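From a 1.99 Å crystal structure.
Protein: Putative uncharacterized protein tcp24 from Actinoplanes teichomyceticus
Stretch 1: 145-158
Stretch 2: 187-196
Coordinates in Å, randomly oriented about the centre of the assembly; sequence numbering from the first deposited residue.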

ATOM      1  N   GLY A 145     -12.947  12.101  14.031  1.00 31.17           N
ATOM      2  CA  GLY A 145     -14.368  11.776  13.928  1.00 29.41           C
ATOM      3  C   GLY A 145     -14.697  10.765  12.843  1.00 29.07           C
ATOM      4  O   GLY A 145     -15.855  10.655  12.436  1.00 29.94           O
ATOM      5  N   ILE A 146     -13.687  10.030  12.378  1.00 28.41           N
ATOM      6  CA  ILE A 146     -13.856   9.009  11.335  1.00 27.50           C
ATOM      7  C   ILE A 146     -14.707   7.860  11.896  1.00 27.49           C
ATOM      8  O   ILE A 146     -14.388   7.334  12.959  1.00 27.51           O
ATOM      9  CB  ILE A 146     -12.493   8.413  10.896  1.00 28.16           C
ATOM     10  CG1 ILE A 146     -11.437   9.508  10.632  1.00 31.06           C
ATOM     11  CG2 ILE A 146     -12.654   7.447   9.723  1.00 28.43           C
ATOM     12  CD1 ILE A 146     -11.657  10.334   9.393  1.00 28.69           C
ATOM     13  N   PRO A 147     -15.779   7.456  11.188  1.00 28.06           N
ATOM     14  CA  PRO A 147     -16.543   6.290  11.659  1.00 28.42           C
ATOM     15  C   PRO A 147     -15.675   5.038  11.791  1.00 29.77           C
ATOM     16  O   PRO A 147     -14.774   4.802  10.965  1.00 28.29           O
ATOM     17  CB  PRO A 147     -17.581   6.077  10.552  1.00 29.49           C
ATOM     18  CG  PRO A 147     -17.715   7.403   9.886  1.00 29.70           C
ATOM     19  CD  PRO A 147     -16.338   8.012   9.945  1.00 27.60           C
ATOM     20  N   ASP A 148     -15.947   4.244  12.822  1.00 30.17           N
ATOM     21  CA  ASP A 148     -15.183   3.025  13.085  1.00 31.64           C
ATOM     22  C   ASP A 148     -15.148   2.081  11.890  1.00 29.86           C
ATOM     23  O   ASP A 148     -14.115   1.473  11.620  1.00 29.40           O
ATOM     24  CB  ASP A 148     -15.742   2.276  14.296  1.00 33.33           C
ATOM     25  CG  ASP A 148     -15.468   2.982  15.608  1.00 37.12           C
ATOM     26  OD1 ASP A 148     -14.510   3.787  15.697  1.00 35.96           O
ATOM     27  OD2 ASP A 148     -16.218   2.712  16.573  1.00 40.39           O
ATOM     28  N   GLU A 149     -16.268   1.955  11.182  1.00 29.44           N
ATOM     29  CA  GLU A 149     -16.349   1.024  10.051  1.00 30.91           C
ATOM     30  C   GLU A 149     -15.416   1.449   8.914  1.00 28.19           C
ATOM     31  O   GLU A 149     -14.854   0.600   8.222  1.00 26.12           O
ATOM     32  CB  GLU A 149     -17.787   0.867   9.535  1.00 33.70           C
ATOM     33  CG  GLU A 149     -18.358   2.106   8.849  1.00 36.91           C
ATOM     34  CD  GLU A 149     -19.862   2.056   8.682  1.00 40.94           C
ATOM     35  OE1 GLU A 149     -20.581   2.767   9.431  1.00 38.68           O
ATOM     36  OE2 GLU A 149     -20.325   1.302   7.796  1.00 45.25           O
ATOM     37  N   VAL A 150     -15.258   2.761   8.738  1.00 26.29           N
ATOM     38  CA  VAL A 150     -14.377   3.300   7.696  1.00 26.27           C
ATOM     39  C   VAL A 150     -12.925   3.061   8.106  1.00 24.83           C
ATOM     40  O   VAL A 150     -12.113   2.624   7.291  1.00 24.22           O
ATOM     41  CB  VAL A 150     -14.647   4.802   7.417  1.00 25.90           C
ATOM     42  CG1 VAL A 150     -13.608   5.373   6.465  1.00 24.77           C
ATOM     43  CG2 VAL A 150     -16.048   4.992   6.849  1.00 25.37           C
ATOM     44  N   GLY A 151     -12.614   3.341   9.370  1.00 25.83           N
ATOM     45  CA  GLY A 151     -11.278   3.109   9.916  1.00 25.40           C
ATOM     46  C   GLY A 151     -10.836   1.666   9.726  1.00 26.30           C
ATOM     47  O   GLY A 151      -9.746   1.406   9.216  1.00 23.67           O
ATOM     48  N   TRP A 152     -11.690   0.723  10.137  1.00 25.86           N
ATOM     49  CA  TRP A 152     -11.381  -0.699   9.969  1.00 26.51           C
ATOM     50  C   TRP A 152     -11.313  -1.120   8.521  1.00 26.30           C
ATOM     51  O   TRP A 152     -10.363  -1.788   8.123  1.00 26.19           O
ATOM     52  CB  TRP A 152     -12.350  -1.577  10.777  1.00 26.02           C
ATOM     53  CG  TRP A 152     -12.062  -1.493  12.258  1.00 27.29           C
ATOM     54  CD1 TRP A 152     -12.894  -0.998  13.262  1.00 28.68           C
ATOM     55  CD2 TRP A 152     -10.822  -1.881  12.949  1.00 28.20           C
ATOM     56  NE1 TRP A 152     -12.280  -1.068  14.493  1.00 29.56           N
ATOM     57  CE2 TRP A 152     -11.034  -1.579  14.377  1.00 28.62           C
ATOM     58  CE3 TRP A 152      -9.603  -2.439  12.548  1.00 28.12           C
ATOM     59  CZ2 TRP A 152     -10.060  -1.834  15.340  1.00 29.73           C
ATOM     60  CZ3 TRP A 152      -8.624  -2.682  13.529  1.00 28.83           C
ATOM     61  CH2 TRP A 152      -8.850  -2.390  14.891  1.00 29.36           C
ATOM     62  N   GLU A 153     -12.291  -0.714   7.716  1.00 26.01           N
ATOM     63  CA  GLU A 153     -12.287  -1.045   6.281  1.00 27.44           C
ATOM     64  C   GLU A 153     -10.965  -0.619   5.626  1.00 25.82           C
ATOM     65  O   GLU A 153     -10.393  -1.349   4.818  1.00 24.56           O
ATOM     66  CB  GLU A 153     -13.467  -0.376   5.578  1.00 30.38           C
ATOM     67  CG  GLU A 153     -13.721  -0.827   4.147  1.00 35.11           C
ATOM     68  CD  GLU A 153     -14.859  -0.049   3.500  1.00 38.87           C
ATOM     69  OE1 GLU A 153     -15.827   0.286   4.214  1.00 39.04           O
ATOM     70  OE2 GLU A 153     -14.786   0.239   2.280  1.00 39.94           O
ATOM     71  N   THR A 154     -10.488   0.566   5.993  1.00 24.29           N
ATOM     72  CA  THR A 154      -9.208   1.077   5.495  1.00 22.70           C
ATOM     73  C   THR A 154      -8.036   0.168   5.879  1.00 22.35           C
ATOM     74  O   THR A 154      -7.211  -0.190   5.039  1.00 21.29           O
ATOM     75  CB  THR A 154      -8.989   2.510   6.005  1.00 22.78           C
ATOM     76  OG1 THR A 154     -10.062   3.343   5.526  1.00 23.01           O
ATOM     77  CG2 THR A 154      -7.633   3.067   5.535  1.00 23.45           C
ATOM     78  N   LEU A 155      -7.973  -0.211   7.152  1.00 22.55           N
ATOM     79  CA  LEU A 155      -6.844  -0.983   7.662  1.00 22.88           C
ATOM     80  C   LEU A 155      -6.789  -2.431   7.165  1.00 23.28           C
ATOM     81  O   LEU A 155      -5.735  -3.056   7.250  1.00 23.38           O
ATOM     82  CB  LEU A 155      -6.805  -0.924   9.207  1.00 22.64           C
ATOM     83  CG  LEU A 155      -6.604   0.479   9.802  1.00 23.30           C
ATOM     84  CD1 LEU A 155      -6.663   0.450  11.326  1.00 24.28           C
ATOM     85  CD2 LEU A 155      -5.296   1.115   9.335  1.00 22.65           C
ATOM     86  N   THR A 156      -7.915  -2.956   6.659  1.00 23.79           N
ATOM     87  CA  THR A 156      -7.979  -4.328   6.119  1.00 24.30           C
ATOM     88  C   THR A 156      -7.097  -4.571   4.906  1.00 24.27           C
ATOM     89  O   THR A 156      -6.862  -5.731   4.558  1.00 23.83           O
ATOM     90  CB  THR A 156      -9.407  -4.768   5.697  1.00 25.64           C
ATOM     91  OG1 THR A 156      -9.874  -3.942   4.618  1.00 25.47           O
ATOM     92  CG2 THR A 156     -10.384  -4.732   6.870  1.00 25.25           C
ATOM     93  N   GLN A 157      -6.600  -3.518   4.247  1.00 23.26           N
ATOM     94  CA  GLN A 157      -5.654  -3.784   3.161  1.00 22.63           C
ATOM     95  C   GLN A 157      -4.403  -4.521   3.652  1.00 22.03           C
ATOM     96  O   GLN A 157      -3.697  -5.126   2.850  1.00 21.29           O
ATOM     97  CB  GLN A 157      -5.268  -2.555   2.311  1.00 22.89           C
ATOM     98  CG  GLN A 157      -4.684  -3.016   0.961  1.00 22.59           C
ATOM     99  CD  GLN A 157      -4.438  -1.921  -0.061  1.00 22.94           C
ATOM    100  OE1 GLN A 157      -4.493  -2.165  -1.286  1.00 25.42           O
ATOM    101  NE2 GLN A 157      -4.147  -0.736   0.409  1.00 21.66           N
ATOM    102  N   LEU A 158      -4.135  -4.496   4.961  1.00 22.14           N
ATOM    103  CA  LEU A 158      -3.021  -5.293   5.485  1.00 22.83           C
ATOM    104  C   LEU A 158      -3.165  -6.750   5.064  1.00 23.06           C
ATOM    105  O   LEU A 158      -2.216  -7.361   4.576  1.00 23.47           O
ATOM    106  CB  LEU A 158      -2.913  -5.196   7.017  1.00 23.15           C
ATOM    107  CG  LEU A 158      -1.821  -6.088   7.627  1.00 24.20           C
ATOM    108  CD1 LEU A 158      -0.420  -5.669   7.172  1.00 24.44           C
ATOM    109  CD2 LEU A 158      -1.922  -6.102   9.150  1.00 25.41           C
ATOM    110  N   ILE A 187      -3.794   9.092   6.464  1.00 22.27           N
ATOM    111  CA  ILE A 187      -3.895   9.964   5.291  1.00 23.15           C
ATOM    112  C   ILE A 187      -4.532   9.273   4.094  1.00 22.98           C
ATOM    113  O   ILE A 187      -4.644   9.870   3.016  1.00 23.69           O
ATOM    114  CB  ILE A 187      -2.511  10.564   4.905  1.00 23.14           C
ATOM    115  CG1 ILE A 187      -1.504   9.458   4.539  1.00 22.99           C
ATOM    116  CG2 ILE A 187      -1.995  11.418   6.053  1.00 23.64           C
ATOM    117  CD1 ILE A 187      -0.277   9.939   3.790  1.00 23.76           C
ATOM    118  N   LEU A 188      -4.957   8.021   4.293  1.00 22.53           N
ATOM    119  CA  LEU A 188      -5.608   7.227   3.256  1.00 22.34           C
ATOM    120  C   LEU A 188      -6.849   6.590   3.870  1.00 21.74           C
ATOM    121  O   LEU A 188      -6.780   6.067   4.994  1.00 21.93           O
ATOM    122  CB  LEU A 188      -4.667   6.122   2.755  1.00 23.16           C
ATOM    123  CG  LEU A 188      -5.203   5.152   1.684  1.00 24.24           C
ATOM    124  CD1 LEU A 188      -5.041   5.730   0.294  1.00 23.42           C
ATOM    125  CD2 LEU A 188      -4.465   3.820   1.746  1.00 26.10           C
ATOM    126  N   TYR A 189      -7.955   6.625   3.136  1.00 21.77           N
ATOM    127  CA  TYR A 189      -9.233   6.033   3.579  1.00 22.02           C
ATOM    128  C   TYR A 189      -9.910   5.245   2.478  1.00 22.10           C
ATOM    129  O   TYR A 189     -10.041   5.722   1.352  1.00 22.44           O
ATOM    130  CB  TYR A 189     -10.186   7.116   4.145  1.00 21.20           C
ATOM    131  CG  TYR A 189      -9.582   7.714   5.374  1.00 21.77           C
ATOM    132  CD1 TYR A 189      -9.725   7.087   6.614  1.00 21.22           C
ATOM    133  CD2 TYR A 189      -8.782   8.866   5.295  1.00 22.25           C
ATOM    134  CE1 TYR A 189      -9.124   7.595   7.748  1.00 21.55           C
ATOM    135  CE2 TYR A 189      -8.167   9.377   6.426  1.00 21.74           C
ATOM    136  CZ  TYR A 189      -8.338   8.734   7.645  1.00 22.27           C
ATOM    137  OH  TYR A 189      -7.728   9.218   8.779  1.00 23.33           O
ATOM    138  N   ARG A 190     -10.336   4.030   2.807  1.00 22.36           N
ATOM    139  CA  ARG A 190     -11.139   3.251   1.871  1.00 22.14           C
ATOM    140  C   ARG A 190     -12.605   3.645   2.043  1.00 21.83           C
ATOM    141  O   ARG A 190     -13.178   3.532   3.136  1.00 21.84           O
ATOM    142  CB  ARG A 190     -10.940   1.738   2.064  1.00 22.44           C
ATOM    143  CG  ARG A 190     -11.723   0.920   1.036  1.00 22.75           C
ATOM    144  CD  ARG A 190     -11.400  -0.565   1.030  1.00 22.07           C
ATOM    145  NE  ARG A 190     -12.102  -1.191  -0.090  1.00 23.44           N
ATOM    146  CZ  ARG A 190     -11.749  -2.329  -0.678  1.00 23.59           C
ATOM    147  NH1 ARG A 190     -10.683  -3.014  -0.259  1.00 22.92           N
ATOM    148  NH2 ARG A 190     -12.461  -2.773  -1.705  1.00 23.94           N
ATOM    149  N   LEU A 191     -13.192   4.116   0.954  1.00 21.45           N
ATOM    150  CA  LEU A 191     -14.560   4.595   0.959  1.00 22.64           C
ATOM    151  C   LEU A 191     -15.373   3.771  -0.038  1.00 23.43           C
ATOM    152  O   LEU A 191     -15.777   4.251  -1.104  1.00 23.60           O
ATOM    153  CB  LEU A 191     -14.583   6.096   0.624  1.00 21.86           C
ATOM    154  CG  LEU A 191     -13.759   7.050   1.512  1.00 21.31           C
ATOM    155  CD1 LEU A 191     -13.963   8.488   1.036  1.00 21.90           C
ATOM    156  CD2 LEU A 191     -14.091   6.966   3.003  1.00 20.81           C
ATOM    157  N   GLY A 192     -15.600   2.508   0.306  1.00 25.18           N
ATOM    158  CA  GLY A 192     -16.267   1.584  -0.622  1.00 23.76           C
ATOM    159  C   GLY A 192     -15.230   0.903  -1.487  1.00 23.26           C
ATOM    160  O   GLY A 192     -14.230   0.406  -0.960  1.00 23.05           O
ATOM    161  N   ARG A 193     -15.458   0.867  -2.805  1.00 22.16           N
ATOM    162  CA  ARG A 193     -14.559   0.140  -3.717  1.00 22.23           C
ATOM    163  C   ARG A 193     -13.203   0.847  -3.871  1.00 21.83           C
ATOM    164  O   ARG A 193     -12.175   0.195  -4.058  1.00 21.01           O
ATOM    165  CB  ARG A 193     -15.219  -0.068  -5.096  1.00 21.95           C
ATOM    166  CG  ARG A 193     -14.447  -0.987  -6.050  1.00 21.45           C
ATOM    167  CD  ARG A 193     -14.294  -2.371  -5.430  1.00 21.87           C
ATOM    168  NE  ARG A 193     -13.337  -3.250  -6.114  1.00 22.96           N
ATOM    169  CZ  ARG A 193     -12.012  -3.211  -5.979  1.00 23.58           C
ATOM    170  NH1 ARG A 193     -11.422  -2.283  -5.215  1.00 22.99           N
ATOM    171  NH2 ARG A 193     -11.266  -4.095  -6.630  1.00 23.33           N
ATOM    172  N   LEU A 194     -13.214   2.177  -3.796  1.00 21.45           N
ATOM    173  CA  LEU A 194     -11.991   2.971  -3.989  1.00 21.34           C
ATOM    174  C   LEU A 194     -11.430   3.506  -2.681  1.00 21.77           C
ATOM    175  O   LEU A 194     -12.163   3.682  -1.708  1.00 22.80           O
ATOM    176  CB  LEU A 194     -12.292   4.170  -4.882  1.00 21.93           C
ATOM    177  CG  LEU A 194     -12.994   3.924  -6.211  1.00 22.02           C
ATOM    178  CD1 LEU A 194     -13.245   5.281  -6.838  1.00 23.35           C
ATOM    179  CD2 LEU A 194     -12.124   3.036  -7.095  1.00 22.81           C
ATOM    180  N   GLN A 195     -10.126   3.786  -2.692  1.00 21.77           N
ATOM    181  CA  GLN A 195      -9.454   4.516  -1.631  1.00 21.16           C
ATOM    182  C   GLN A 195      -9.118   5.926  -2.091  1.00 20.75           C
ATOM    183  O   GLN A 195      -8.920   6.171  -3.286  1.00 20.24           O
ATOM    184  CB  GLN A 195      -8.129   3.847  -1.286  1.00 21.41           C
ATOM    185  CG  GLN A 195      -8.226   2.454  -0.696  1.00 21.83           C
ATOM    186  CD  GLN A 195      -6.938   1.698  -0.919  1.00 22.52           C
ATOM    187  OE1 GLN A 195      -6.302   1.865  -1.961  1.00 22.83           O
ATOM    188  NE2 GLN A 195      -6.539   0.874   0.052  1.00 21.57           N
ATOM    189  N   PHE A 196      -9.038   6.838  -1.128  1.00 20.39           N
ATOM    190  CA  PHE A 196      -8.639   8.227  -1.388  1.00 20.80           C
ATOM    191  C   PHE A 196      -7.582   8.659  -0.393  1.00 20.48           C
ATOM    192  O   PHE A 196      -7.732   8.445   0.806  1.00 19.53           O
ATOM    193  CB  PHE A 196      -9.850   9.174  -1.292  1.00 20.08           C
ATOM    194  CG  PHE A 196     -10.907   8.906  -2.325  1.00 21.04           C
ATOM    195  CD1 PHE A 196     -10.833   9.485  -3.582  1.00 20.65           C
ATOM    196  CD2 PHE A 196     -11.963   8.037  -2.050  1.00 21.41           C
ATOM    197  CE1 PHE A 196     -11.795   9.216  -4.557  1.00 21.34           C
ATOM    198  CE2 PHE A 196     -12.932   7.770  -3.013  1.00 21.21           C
ATOM    199  CZ  PHE A 196     -12.843   8.349  -4.271  1.00 21.12           C
TER
HETATM  200  O   HOH W   1      -7.945   0.000   2.486  1.00 22.59           O
HETATM  201  O   HOH W   2      -8.967  -2.651   2.186  1.00 26.51           O

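The helix 148-155 lies across the strand 188-191 at 105°, with 6.7 Å between axes at closest approach, so the two elements cross steeply and meet over a short length, where a few polar atoms and a small apolar patch make the contact. Its centre is T154, where T154 CA and R190 CA are 4.6 Å apart. The T154 hydroxyl serves both elements: OG1 donates to V150 O (2.8 Å) one turn back in its own helix, and accepts from R190 N (2.8 Å, 162° at the hydrogen). With the m rotamer it thus satisfies a strand amide that the hairpin pairing leaves free, since Y189 N bonds to F196 O and L191 N to L194 O.

E153 does the same for the turn. Its extended side chain brings OE2 within 3.1 Å of G192 N, a hydrogen bond bent to 140°. The same OE2 makes a long salt bridge to R190 NE at 3.9 Å, while NE donates its hydrogen to G192 O (2.8 Å, 169°), holding the arginine against the turn. G192 has phi/psi of 89/-132, where a CB would be jammed against the preceding carbonyl oxygen.

Water extends the polar network. Water 1 donates to T154 O (2.7 Å) and accepts from Q195 NE2 (2.9 Å); water 2 donates to T156 OG1 (2.9 Å) and accepts from R190 NH1 (3.0 Å). T156 OG1 itself donates to E153 O (2.7 Å).

Beside this lies an apolar patch. V150 CG1 packs on L191 CD2 (3.8 Å) and Y189 CD1 (4.2 Å), and I146 CG2 reaches Y189 CE1 at 4.0 Å. The cost falls on R190 O: V150 CG1 covers it at 3.8 Å, and it is buried with no partner in the model. The strand amide of R190 is paid for; its carbonyl is not.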